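Local structure of exosome complex component Rrp41 (Archaeoglobus fulgidus, 3M7N) at residues A55-E61 against R120-F126; A108-M114 against V153-I159; A163-G169 against G183-M187. The protein degrades RNA from the 3' end as the catalytic exoribonuclease subunit of the archaeal exosome ring, and probably can also add heteromeric RNA tails. The protein carries 1 engineered substitution. All blocks are in the same frame, centred on the assembly; numbering follows the deposited sequence.

Contact 1: residues A55-E61 against R120-F126; sequences AVFGPRE and RSAIDIF
V56 and I125 pack side by side (CG2 to CG1, 4.2 Å) on one face of the mixed sheet of the RNase PH fold, where A144, A147 and L148 of helix 136-150 cover them. They form a non-hydrogen-bonded antiparallel pair; strands 55-58 and 122-126 run at 168° with axes 4.7 Å apart. Hydrogen-bonded pairs flank it: A55 N to F126 O and F126 N to A55 O, both 2.9 Å; F57 N to D124 O, 3.0 Å, and D124 N to F57 O, 2.8 Å. On the other face the m rotamers of F57 and F126 bring CD1 within 3.9 Å of CE1, both rings packing on P87 of the adjoining exonuclease 2 subunit. A beta bulge follows. G58 (phi 143°, psi 174°) precedes cis P59, and a CB on G58 would clash with A122 O. The register slips by one before R60 N to A122 O (2.9 Å) and A122 N to R60 O (2.8 Å). At the polar edge E61 OE2 lies 3.4 Å from D124 OD1, a like-charge approach offset by R76, which salt-bridges both carboxylates. R60, p at chi1 and extended beyond, reaches D124 in a salt bridge, R60 NH1 2.6 Å from D124 OD1.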
ATOM      1  N   ALA E  55      13.719   5.622  20.987  1.00 32.09           N
ATOM      2  CA  ALA E  55      14.652   4.676  20.411  1.00 33.60           C
ATOM      3  C   ALA E  55      15.113   5.178  19.056  1.00 32.25           C
ATOM      4  O   ALA E  55      14.324   5.705  18.261  1.00 34.00           O
ATOM      5  CB  ALA E  55      13.990   3.292  20.280  1.00 31.16           C
ATOM      6  N   VAL E  56      16.397   4.997  18.799  1.00 31.61           N
ATOM      7  CA  VAL E  56      17.007   5.432  17.563  1.00 32.09           C
ATOM      8  C   VAL E  56      17.722   4.288  16.844  1.00 34.94           C
ATOM      9  O   VAL E  56      18.473   3.513  17.448  1.00 34.99           O
ATOM     10  CB  VAL E  56      18.011   6.563  17.836  1.00 33.24           C
ATOM     11  CG1 VAL E  56      18.861   6.857  16.589  1.00 29.96           C
ATOM     12  CG2 VAL E  56      17.273   7.807  18.315  1.00 34.88           C
ATOM     13  N   PHE E  57      17.496   4.203  15.540  1.00 34.78           N
ATOM     14  CA  PHE E  57      18.173   3.226  14.694  1.00 35.26           C
ATOM     15  C   PHE E  57      18.707   3.974  13.497  1.00 37.96           C
ATOM     16  O   PHE E  57      17.939   4.618  12.781  1.00 37.71           O
ATOM     17  CB  PHE E  57      17.191   2.157  14.208  1.00 33.06           C
ATOM     18  CG  PHE E  57      16.468   1.446  15.314  1.00 34.55           C
ATOM     19  CD1 PHE E  57      15.328   1.996  15.885  1.00 35.72           C
ATOM     20  CD2 PHE E  57      16.920   0.225  15.784  1.00 40.86           C
ATOM     21  CE1 PHE E  57      14.642   1.336  16.916  1.00 39.58           C
ATOM     22  CE2 PHE E  57      16.240  -0.442  16.822  1.00 47.28           C
ATOM     23  CZ  PHE E  57      15.104   0.116  17.388  1.00 38.85           C
ATOM     24  N   GLY E  58      20.015   3.898  13.280  1.00 37.01           N
ATOM     25  CA  GLY E  58      20.635   4.564  12.155  1.00 35.66           C
ATOM     26  C   GLY E  58      21.994   5.114  12.523  1.00 39.71           C
ATOM     27  O   GLY E  58      22.402   5.037  13.675  1.00 42.11           O
ATOM     28  N   PRO E  59      22.724   5.640  11.537  1.00 40.75           N
ATOM     29  CA  PRO E  59      22.356   5.599  10.114  1.00 42.89           C
ATOM     30  C   PRO E  59      22.302   4.161   9.617  1.00 49.42           C
ATOM     31  O   PRO E  59      23.232   3.403   9.879  1.00 46.82           O
ATOM     32  CB  PRO E  59      23.523   6.307   9.418  1.00 41.75           C
ATOM     33  CG  PRO E  59      24.273   7.020  10.498  1.00 48.87           C
ATOM     34  CD  PRO E  59      24.039   6.255  11.764  1.00 41.51           C
ATOM     35  N   ARG E  60      21.238   3.797   8.908  1.00 51.93           N
ATOM     36  CA  ARG E  60      21.111   2.457   8.349  1.00 51.39           C
ATOM     37  C   ARG E  60      20.410   2.503   6.999  1.00 52.80           C
ATOM     38  O   ARG E  60      20.168   3.583   6.455  1.00 52.73           O
ATOM     39  CB  ARG E  60      20.298   1.582   9.296  1.00 49.21           C
ATOM     40  CG  ARG E  60      18.874   2.086   9.503  1.00 46.32           C
ATOM     41  CD  ARG E  60      18.084   1.174  10.414  1.00 43.25           C
ATOM     42  NE  ARG E  60      16.687   1.593  10.569  1.00 44.08           N
ATOM     43  CZ  ARG E  60      15.769   0.869  11.211  1.00 45.94           C
ATOM     44  NH1 ARG E  60      14.527   1.309  11.327  1.00 41.83           N
ATOM     45  NH2 ARG E  60      16.099  -0.305  11.743  1.00 45.09           N
ATOM     46  N   GLU E  61      20.096   1.321   6.469  1.00 62.89           N
ATOM     47  CA  GLU E  61      19.150   1.166   5.359  1.00 65.52           C
ATOM     48  C   GLU E  61      19.575   1.830   4.069  1.00 73.81           C
ATOM     49  O   GLU E  61      20.593   2.520   4.006  1.00 77.40           O
ATOM     50  CB  GLU E  61      17.795   1.753   5.744  1.00 64.51           C
ATOM     51  CG  GLU E  61      16.866   0.806   6.468  1.00 69.56           C
ATOM     52  CD  GLU E  61      15.592   1.492   6.948  1.00 70.30           C
ATOM     53  OE1 GLU E  61      14.566   0.798   7.136  1.00 65.35           O
ATOM     54  OE2 GLU E  61      15.619   2.728   7.144  1.00 70.27           O
ATOM     55  N   ARG E 120      22.053   8.583   1.373  1.00 44.69           N
ATOM     56  CA  ARG E 120      21.379   7.324   1.083  1.00 54.29           C
ATOM     57  C   ARG E 120      21.193   6.500   2.337  1.00 54.84           C
ATOM     58  O   ARG E 120      21.189   5.276   2.269  1.00 65.61           O
ATOM     59  CB  ARG E 120      22.168   6.499   0.058  1.00 55.32           C
ATOM     60  CG  ARG E 120      22.598   7.269  -1.184  1.00 54.89           C
ATOM     61  CD  ARG E 120      23.486   6.417  -2.085  1.00 61.90           C
ATOM     62  NE  ARG E 120      24.584   5.794  -1.342  1.00 64.19           N
ATOM     63  CZ  ARG E 120      25.791   6.338  -1.178  1.00 67.33           C
ATOM     64  NH1 ARG E 120      26.726   5.699  -0.482  1.00 61.64           N
ATOM     65  NH2 ARG E 120      26.067   7.525  -1.707  1.00 63.34           N
ATOM     66  N   SER E 121      21.052   7.164   3.482  1.00 52.89           N
ATOM     67  CA  SER E 121      20.773   6.464   4.731  1.00 48.77           C
ATOM     68  C   SER E 121      19.466   6.906   5.360  1.00 46.34           C
ATOM     69  O   SER E 121      18.847   7.884   4.942  1.00 39.43           O
ATOM     70  CB  SER E 121      21.914   6.644   5.734  1.00 49.25           C
ATOM     71  OG  SER E 121      22.898   5.632   5.571  1.00 54.55           O
ATOM     72  N   ALA E 122      19.031   6.160   6.362  1.00 45.28           N
ATOM     73  CA  ALA E 122      17.923   6.609   7.173  1.00 39.31           C
ATOM     74  C   ALA E 122      18.348   6.611   8.629  1.00 44.18           C
ATOM     75  O   ALA E 122      19.068   5.712   9.081  1.00 42.58           O
ATOM     76  CB  ALA E 122      16.706   5.738   6.973  1.00 42.75           C
ATOM     77  N   ILE E 123      17.926   7.646   9.346  1.00 34.26           N
ATOM     78  CA  ILE E 123      18.014   7.659  10.785  1.00 29.51           C
ATOM     79  C   ILE E 123      16.600   7.706  11.303  1.00 31.49           C
ATOM     80  O   ILE E 123      15.889   8.691  11.083  1.00 37.20           O
ATOM     81  CB  ILE E 123      18.803   8.882  11.286  1.00 34.44           C
ATOM     82  CG1 ILE E 123      20.276   8.740  10.896  1.00 31.07           C
ATOM     83  CG2 ILE E 123      18.634   9.050  12.796  1.00 25.41           C
ATOM     84  CD1 ILE E 123      21.028  10.049  10.885  1.00 37.63           C
ATOM     85  N   ASP E 124      16.192   6.646  11.987  1.00 28.24           N
ATOM     86  CA  ASP E 124      14.810   6.476  12.417  1.00 32.57           C
ATOM     87  C   ASP E 124      14.632   6.727  13.916  1.00 36.94           C
ATOM     88  O   ASP E 124      15.418   6.249  14.738  1.00 36.49           O
ATOM     89  CB  ASP E 124      14.321   5.059  12.073  1.00 38.20           C
ATOM     90  CG  ASP E 124      14.293   4.789  10.573  1.00 46.54           C
ATOM     91  OD1 ASP E 124      14.407   3.607  10.185  1.00 49.99           O
ATOM     92  OD2 ASP E 124      14.164   5.755   9.781  1.00 44.32           O
ATOM     93  N   ILE E 125      13.580   7.457  14.267  1.00 34.03           N
ATOM     94  CA  ILE E 125      13.328   7.833  15.645  1.00 30.59           C
ATOM     95  C   ILE E 125      11.914   7.460  16.048  1.00 32.38           C
ATOM     96  O   ILE E 125      10.924   7.906  15.443  1.00 32.97           O
ATOM     97  CB  ILE E 125      13.551   9.341  15.854  1.00 31.36           C
ATOM     98  CG1 ILE E 125      14.951   9.719  15.372  1.00 30.99           C
ATOM     99  CG2 ILE E 125      13.377   9.708  17.319  1.00 27.74           C
ATOM    100  CD1 ILE E 125      15.131  11.197  15.116  1.00 35.44           C
ATOM    101  N   PHE E 126      11.817   6.631  17.073  1.00 27.00           N
ATOM    102  CA  PHE E 126      10.519   6.204  17.542  1.00 31.14           C
ATOM    103  C   PHE E 126      10.379   6.667  18.959  1.00 30.93           C
ATOM    104  O   PHE E 126      11.320   6.580  19.751  1.00 34.85           O
ATOM    105  CB  PHE E 126      10.378   4.676  17.478  1.00 36.95           C
ATOM    106  CG  PHE E 126      10.550   4.108  16.093  1.00 39.71           C
ATOM    107  CD1 PHE E 126      11.789   3.666  15.661  1.00 39.61           C
ATOM    108  CD2 PHE E 126       9.471   4.031  15.220  1.00 44.62           C
ATOM    109  CE1 PHE E 126      11.955   3.156  14.375  1.00 47.15           C
ATOM    110  CE2 PHE E 126       9.624   3.524  13.937  1.00 44.75           C
ATOM    111  CZ  PHE E 126      10.872   3.085  13.510  1.00 44.58           C
TER

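Contact 2: residues A108-M114 against V153-I159; sequences AFEAVIM and VPMKGMI
A single backbone bridge, I113 with M155 (CA-CA 4.4 Å), ties the chain leaving helix 96-110 to the connection that enters strand 158-167, the first strand, in chain order, of the antiparallel four-stranded sheet of this RNase PH-family subunit. Two hydrogen bonds flank the pair: K156 N to V112 O (2.9 Å, 159°) and M114 N to P154 O (3.0 Å, 171°). V112 O also receives a CA-H...O contact from M155 CA at 3.4 Å. The amides of V112 and I113 are satisfied within their own segment, V112 N and I113 N both donating to F109 O at 2.9 Å. A111 O accepts from a water 2.5 Å away, and this water accepts from K156 NZ at 2.8 Å; the direct bond from K156 NZ to A111 O, 3.4 Å, is weak. K156 is extended from chi2 to chi4, which carries its amine that far. Beyond the two segments, S145 OG accepts from I159 N, while the AF_0206 subunit bonds the backbone of M155 and, through an aromatic side chain, K156 O.

Apolar side chains pack around the bridge. I113 (m, t) puts CG1 3.9 Å from M155 CG and 4.1 Å from V153 CG2. M155 (m, t, p) brings its CE to 3.6 Å from V112 CG1 and, near the plane of the F109 ring at its edge, 4.1 Å from CE2. I159, m at both chi angles, points its CA-CB bond toward 108-114: its CD1 is 4.0 Å from V112 CG2, and its CG1 lies 3.6 Å from F109 CE2.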
ATOM      1  N   ALA E 108      11.853  19.315  13.717  1.00 27.51           N
ATOM      2  CA  ALA E 108      12.746  19.862  14.737  1.00 29.25           C
ATOM      3  C   ALA E 108      14.130  19.238  14.646  1.00 31.80           C
ATOM      4  O   ALA E 108      15.140  19.896  14.895  1.00 35.32           O
ATOM      5  CB  ALA E 108      12.156  19.684  16.156  1.00 20.18           C
ATOM      6  N   PHE E 109      14.193  17.963  14.285  1.00 34.11           N
ATOM      7  CA  PHE E 109      15.495  17.307  14.223  1.00 29.36           C
ATOM      8  C   PHE E 109      16.185  17.465  12.879  1.00 32.92           C
ATOM      9  O   PHE E 109      17.422  17.426  12.803  1.00 30.95           O
ATOM     10  CB  PHE E 109      15.392  15.847  14.664  1.00 29.23           C
ATOM     11  CG  PHE E 109      15.171  15.690  16.144  1.00 30.45           C
ATOM     12  CD1 PHE E 109      13.917  15.396  16.645  1.00 29.81           C
ATOM     13  CD2 PHE E 109      16.223  15.888  17.042  1.00 23.84           C
ATOM     14  CE1 PHE E 109      13.714  15.269  18.027  1.00 26.62           C
ATOM     15  CE2 PHE E 109      16.029  15.756  18.396  1.00 23.08           C
ATOM     16  CZ  PHE E 109      14.775  15.446  18.894  1.00 25.20           C
ATOM     17  N   GLU E 110      15.393  17.653  11.818  1.00 38.42           N
ATOM     18  CA  GLU E 110      15.970  17.823  10.484  1.00 38.54           C
ATOM     19  C   GLU E 110      16.828  19.058  10.524  1.00 35.84           C
ATOM     20  O   GLU E 110      17.843  19.159   9.847  1.00 35.21           O
ATOM     21  CB  GLU E 110      14.887  17.975   9.411  1.00 38.57           C
ATOM     22  CG  GLU E 110      14.096  16.703   9.170  1.00 40.46           C
ATOM     23  CD  GLU E 110      13.127  16.815   8.005  1.00 46.15           C
ATOM     24  OE1 GLU E 110      12.284  17.751   7.977  1.00 48.37           O
ATOM     25  OE2 GLU E 110      13.206  15.951   7.114  1.00 44.12           O
ATOM     26  N   ALA E 111      16.402  19.990  11.365  1.00 41.89           N
ATOM     27  CA  ALA E 111      17.086  21.267  11.553  1.00 42.30           C
ATOM     28  C   ALA E 111      18.436  21.150  12.282  1.00 43.80           C
ATOM     29  O   ALA E 111      19.164  22.132  12.400  1.00 47.33           O
ATOM     30  CB  ALA E 111      16.150  22.233  12.309  1.00 36.03           C
ATOM     31  N   VAL E 112      18.780  19.954  12.753  1.00 39.03           N
ATOM     32  CA  VAL E 112      19.877  19.818  13.694  1.00 38.19           C
ATOM     33  C   VAL E 112      20.820  18.619  13.475  1.00 38.79           C
ATOM     34  O   VAL E 112      22.023  18.715  13.708  1.00 38.48           O
ATOM     35  CB  VAL E 112      19.311  19.835  15.124  1.00 39.11           C
ATOM     36  CG1 VAL E 112      20.197  19.083  16.069  1.00 38.65           C
ATOM     37  CG2 VAL E 112      19.115  21.279  15.582  1.00 37.52           C
ATOM     38  N   ILE E 113      20.276  17.491  13.042  1.00 38.33           N
ATOM     39  CA  ILE E 113      21.103  16.341  12.699  1.00 38.83           C
ATOM     40  C   ILE E 113      21.947  16.663  11.475  1.00 36.56           C
ATOM     41  O   ILE E 113      21.450  17.225  10.507  1.00 37.96           O
ATOM     42  CB  ILE E 113      20.232  15.083  12.418  1.00 36.50           C
ATOM     43  CG1 ILE E 113      19.637  14.553  13.727  1.00 32.71           C
ATOM     44  CG2 ILE E 113      21.041  14.021  11.699  1.00 28.85           C
ATOM     45  CD1 ILE E 113      18.413  13.660  13.558  1.00 32.06           C
ATOM     46  N   MET E 114      23.233  16.337  11.523  1.00 37.77           N
ATOM     47  CA  MET E 114      24.089  16.518  10.351  1.00 41.74           C
ATOM     48  C   MET E 114      23.838  15.400   9.326  1.00 41.09           C
ATOM     49  O   MET E 114      24.629  14.470   9.178  1.00 38.76           O
ATOM     50  CB  MET E 114      25.566  16.593  10.755  1.00 36.11           C
ATOM     51  CG  MET E 114      25.873  17.714  11.740  1.00 44.59           C
ATOM     52  SD  MET E 114      27.606  17.738  12.236  1.00 48.66           S
ATOM     53  CE  MET E 114      28.408  18.131  10.677  1.00 44.41           C
ATOM     54  N   VAL E 153      24.711  10.099  17.040  1.00 35.07           N
ATOM     55  CA  VAL E 153      24.534  10.720  15.734  1.00 39.66           C
ATOM     56  C   VAL E 153      24.845  12.213  15.802  1.00 38.71           C
ATOM     57  O   VAL E 153      24.282  12.940  16.617  1.00 36.27           O
ATOM     58  CB  VAL E 153      23.162  10.406  15.096  1.00 37.57           C
ATOM     59  CG1 VAL E 153      22.410   9.399  15.930  1.00 32.94           C
ATOM     60  CG2 VAL E 153      22.354  11.660  14.845  1.00 30.49           C
ATOM     61  N   PRO E 154      25.778  12.657  14.960  1.00 35.26           N
ATOM     62  CA  PRO E 154      26.297  14.028  14.959  1.00 38.45           C
ATOM     63  C   PRO E 154      25.178  15.058  14.839  1.00 40.95           C
ATOM     64  O   PRO E 154      24.284  14.914  14.000  1.00 39.76           O
ATOM     65  CB  PRO E 154      27.210  14.054  13.729  1.00 39.59           C
ATOM     66  CG  PRO E 154      27.641  12.633  13.559  1.00 38.76           C
ATOM     67  CD  PRO E 154      26.428  11.817  13.942  1.00 37.13           C
ATOM     68  N   MET E 155      25.230  16.081  15.685  1.00 41.23           N
ATOM     69  CA  MET E 155      24.181  17.099  15.748  1.00 40.79           C
ATOM     70  C   MET E 155      24.797  18.472  15.999  1.00 42.95           C
ATOM     71  O   MET E 155      25.895  18.572  16.560  1.00 43.52           O
ATOM     72  CB  MET E 155      23.179  16.774  16.866  1.00 41.72           C
ATOM     73  CG  MET E 155      22.106  15.751  16.496  1.00 40.29           C
ATOM     74  SD  MET E 155      21.250  15.038  17.932  1.00 43.79           S
ATOM     75  CE  MET E 155      20.128  16.338  18.433  1.00 39.65           C
ATOM     76  N   LYS E 156      24.103  19.525  15.568  1.00 41.40           N
ATOM     77  CA  LYS E 156      24.557  20.892  15.806  1.00 39.99           C
ATOM     78  C   LYS E 156      24.581  21.174  17.306  1.00 39.19           C
ATOM     79  O   LYS E 156      25.422  21.902  17.800  1.00 41.55           O
ATOM     80  CB  LYS E 156      23.626  21.894  15.123  1.00 39.69           C
ATOM     81  CG  LYS E 156      23.889  22.094  13.645  1.00 45.61           C
ATOM     82  CD  LYS E 156      22.764  22.899  12.998  1.00 48.48           C
ATOM     83  CE  LYS E 156      22.890  22.921  11.478  1.00 55.94           C
ATOM     84  NZ  LYS E 156      21.781  23.675  10.816  1.00 64.62           N
ATOM     85  N   GLY E 157      23.629  20.591  18.017  1.00 33.27           N
ATOM     86  CA  GLY E 157      23.531  20.744  19.444  1.00 28.49           C
ATOM     87  C   GLY E 157      22.334  19.941  19.904  1.00 32.95           C
ATOM     88  O   GLY E 157      21.851  19.083  19.192  1.00 34.32           O
ATOM     89  N   MET E 158      21.833  20.237  21.088  1.00 30.85           N
ATOM     90  CA  MET E 158      20.758  19.463  21.643  1.00 29.33           C
ATOM     91  C   MET E 158      19.396  20.106  21.433  1.00 31.85           C
ATOM     92  O   MET E 158      19.281  21.302  21.177  1.00 33.82           O
ATOM     93  CB  MET E 158      21.024  19.226  23.126  1.00 34.07           C
ATOM     94  CG  MET E 158      21.966  18.045  23.364  1.00 38.87           C
ATOM     95  SD  MET E 158      20.934  16.644  23.777  1.00 38.78           S
ATOM     96  CE  MET E 158      19.572  17.577  24.477  1.00 36.91           C
ATOM     97  N   ILE E 159      18.363  19.295  21.551  1.00 25.91           N
ATOM     98  CA  ILE E 159      17.023  19.772  21.381  1.00 24.35           C
ATOM     99  C   ILE E 159      16.367  19.688  22.744  1.00 26.17           C
ATOM    100  O   ILE E 159      16.400  18.646  23.393  1.00 26.62           O
ATOM    101  CB  ILE E 159      16.263  18.899  20.347  1.00 26.69           C
ATOM    102  CG1 ILE E 159      16.722  19.231  18.924  1.00 25.50           C
ATOM    103  CG2 ILE E 159      14.781  19.100  20.465  1.00 19.98           C
ATOM    104  CD1 ILE E 159      16.404  20.662  18.482  1.00 31.16           C
TER
HETATM  105  O   HOH W   1      19.056  23.660  10.442  1.00 48.61           O

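Contact 3: residues A163-G169 against G183-M187; sequences AVGKADG and GEADM
K166 lays its extended side chain over A185 and E184, with CB 3.8 Å from A185 CB and CG 3.7 Å from E184 OE1; its NZ continues to a salt bridge with E214 and a hydrogen bond to R209 O. V164 and M187 lie on the same face and pack on helix 212-248. The backbones belong to the central pair of an antiparallel four-stranded sheet in the second family domain of the RNase PH fold, strands 163-167 and 185-187 running at 172° with axes 4.7 Å apart. V164 and M187 form the hydrogen-bonded pair, V164 N to M187 O at 3.1 Å and M187 N to V164 O at 2.9 Å. G165 opposite D186 is non-hydrogen-bonded. Pairing then loosens: K166 N to A185 O, 3.1 Å at 133°, is weak, whereas E184 N to K166 O is short and straight (2.7 Å, 172°). G183, just past a helix, has no room for a CB, which would fall 2.7 Å from K166 O. D186, t at chi1, points to the other face; its OD2 is 3.7 Å from A163 CB, and the side chain packs against a phosphate of the RNA in the active site, with the like-charged carboxylate of D180 close by. At the D168-G169 turn the E184 carboxylate accepts from G169 N at OE1 (2.8 Å) and, weakly, from D168 N at OE2 (3.3 Å).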
ATOM      1  N   ALA E 163       6.464  23.286  27.203  1.00 20.82           N
ATOM      2  CA  ALA E 163       5.335  24.134  26.866  1.00 26.95           C
ATOM      3  C   ALA E 163       5.110  25.177  27.965  1.00 31.74           C
ATOM      4  O   ALA E 163       5.437  24.957  29.125  1.00 29.75           O
ATOM      5  CB  ALA E 163       4.063  23.298  26.682  1.00 24.75           C
ATOM      6  N   VAL E 164       4.559  26.320  27.585  1.00 31.19           N
ATOM      7  CA  VAL E 164       4.077  27.271  28.559  1.00 31.35           C
ATOM      8  C   VAL E 164       2.579  27.277  28.396  1.00 35.42           C
ATOM      9  O   VAL E 164       2.080  27.299  27.266  1.00 36.35           O
ATOM     10  CB  VAL E 164       4.630  28.688  28.308  1.00 32.70           C
ATOM     11  CG1 VAL E 164       3.782  29.728  29.038  1.00 30.05           C
ATOM     12  CG2 VAL E 164       6.095  28.773  28.731  1.00 28.88           C
ATOM     13  N   GLY E 165       1.865  27.228  29.514  1.00 31.67           N
ATOM     14  CA  GLY E 165       0.418  27.316  29.500  1.00 29.51           C
ATOM     15  C   GLY E 165      -0.036  28.682  29.970  1.00 33.99           C
ATOM     16  O   GLY E 165       0.764  29.562  30.266  1.00 29.81           O
ATOM     17  N   LYS E 166      -1.342  28.863  30.022  1.00 34.38           N
ATOM     18  CA  LYS E 166      -1.900  30.075  30.563  1.00 33.71           C
ATOM     19  C   LYS E 166      -3.117  29.683  31.378  1.00 35.26           C
ATOM     20  O   LYS E 166      -4.043  29.057  30.864  1.00 36.31           O
ATOM     21  CB  LYS E 166      -2.264  31.064  29.456  1.00 33.82           C
ATOM     22  CG  LYS E 166      -2.876  32.363  29.990  1.00 34.18           C
ATOM     23  CD  LYS E 166      -3.115  33.368  28.881  1.00 34.40           C
ATOM     24  CE  LYS E 166      -4.238  34.325  29.197  1.00 34.41           C
ATOM     25  NZ  LYS E 166      -4.434  35.225  28.026  1.00 36.55           N
ATOM     26  N   ALA E 167      -3.092  30.039  32.659  1.00 35.74           N
ATOM     27  CA  ALA E 167      -4.128  29.637  33.597  1.00 36.33           C
ATOM     28  C   ALA E 167      -4.575  30.819  34.453  1.00 39.56           C
ATOM     29  O   ALA E 167      -3.747  31.548  35.005  1.00 38.79           O
ATOM     30  CB  ALA E 167      -3.627  28.498  34.464  1.00 36.91           C
ATOM     31  N   ASP E 168      -5.889  31.018  34.536  1.00 42.02           N
ATOM     32  CA  ASP E 168      -6.451  32.145  35.279  1.00 39.35           C
ATOM     33  C   ASP E 168      -5.753  33.429  34.915  1.00 41.03           C
ATOM     34  O   ASP E 168      -5.550  34.285  35.767  1.00 42.99           O
ATOM     35  CB  ASP E 168      -6.302  31.942  36.778  1.00 38.55           C
ATOM     36  CG  ASP E 168      -7.122  30.780  37.295  1.00 47.43           C
ATOM     37  OD1 ASP E 168      -6.801  30.292  38.397  1.00 52.23           O
ATOM     38  OD2 ASP E 168      -8.083  30.359  36.615  1.00 45.68           O
ATOM     39  N   GLY E 169      -5.366  33.560  33.656  1.00 37.94           N
ATOM     40  CA  GLY E 169      -4.763  34.789  33.190  1.00 34.70           C
ATOM     41  C   GLY E 169      -3.268  34.806  33.410  1.00 36.26           C
ATOM     42  O   GLY E 169      -2.588  35.744  33.014  1.00 38.73           O
ATOM     43  N   GLY E 183      -7.383  25.647  30.985  1.00 35.37           N
ATOM     44  CA  GLY E 183      -6.640  26.891  30.859  1.00 35.25           C
ATOM     45  C   GLY E 183      -7.036  27.717  29.642  1.00 40.42           C
ATOM     46  O   GLY E 183      -8.049  27.454  28.998  1.00 41.26           O
ATOM     47  N   GLU E 184      -6.234  28.721  29.315  1.00 35.54           N
ATOM     48  CA  GLU E 184      -6.591  29.636  28.243  1.00 33.70           C
ATOM     49  C   GLU E 184      -5.683  29.480  27.026  1.00 33.78           C
ATOM     50  O   GLU E 184      -5.983  29.996  25.941  1.00 31.48           O
ATOM     51  CB  GLU E 184      -6.537  31.083  28.740  1.00 32.99           C
ATOM     52  CG  GLU E 184      -7.668  31.481  29.677  1.00 34.30           C
ATOM     53  CD  GLU E 184      -7.265  31.436  31.141  1.00 40.60           C
ATOM     54  OE1 GLU E 184      -6.230  32.039  31.505  1.00 37.12           O
ATOM     55  OE2 GLU E 184      -7.985  30.794  31.936  1.00 49.49           O
ATOM     56  N   ALA E 185      -4.567  28.782  27.204  1.00 28.51           N
ATOM     57  CA  ALA E 185      -3.611  28.646  26.123  1.00 26.91           C
ATOM     58  C   ALA E 185      -2.577  27.556  26.394  1.00 30.45           C
ATOM     59  O   ALA E 185      -2.300  27.225  27.534  1.00 30.17           O
ATOM     60  CB  ALA E 185      -2.939  29.980  25.854  1.00 27.18           C
ATOM     61  N   ASP E 186      -2.015  26.997  25.334  1.00 30.92           N
ATOM     62  CA  ASP E 186      -1.005  25.963  25.463  1.00 31.95           C
ATOM     63  C   ASP E 186      -0.004  26.130  24.325  1.00 31.28           C
ATOM     64  O   ASP E 186      -0.379  26.198  23.146  1.00 30.95           O
ATOM     65  CB  ASP E 186      -1.661  24.578  25.438  1.00 34.45           C
ATOM     66  CG  ASP E 186      -0.659  23.444  25.637  1.00 38.43           C
ATOM     67  OD1 ASP E 186      -0.884  22.354  25.079  1.00 47.08           O
ATOM     68  OD2 ASP E 186       0.359  23.641  26.332  1.00 41.91           O
ATOM     69  N   MET E 187       1.275  26.199  24.671  1.00 33.10           N
ATOM     70  CA  MET E 187       2.276  26.586  23.693  1.00 27.43           C
ATOM     71  C   MET E 187       3.608  25.847  23.851  1.00 31.23           C
ATOM     72  O   MET E 187       4.535  26.328  24.509  1.00 25.85           O
ATOM     73  CB  MET E 187       2.471  28.093  23.749  1.00 28.60           C
ATOM     74  CG  MET E 187       3.395  28.647  22.684  1.00 29.52           C
ATOM     75  SD  MET E 187       3.464  30.447  22.776  1.00 38.87           S
ATOM     76  CE  MET E 187       4.689  30.779  21.513  1.00 27.85           C
TER

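In the fold
Contacts 1 and 2 interleave along the chain, in the order 55-61, 108-114, 120-126, 153-159, and their centres lie 13 Å apart. They touch where I123 CD1 meets I113 CG2 at 4.1 Å; helix 96-110 and strand 122-129 are consecutive elements, joined by the loop that carries I113. Contact 3 comes later, its centre about 35 Å from that of contact 1 and 29 Å from that of contact 2, across the middle of the chain. Strand 158-167 of the four-stranded sheet serves both contacts 2 and 3: its first residues are in contact 2, its last in contact 3. Only contact 3 comes within about 4 Å of RNA; contacts 1 and 2 meet partner subunits of the exosome instead.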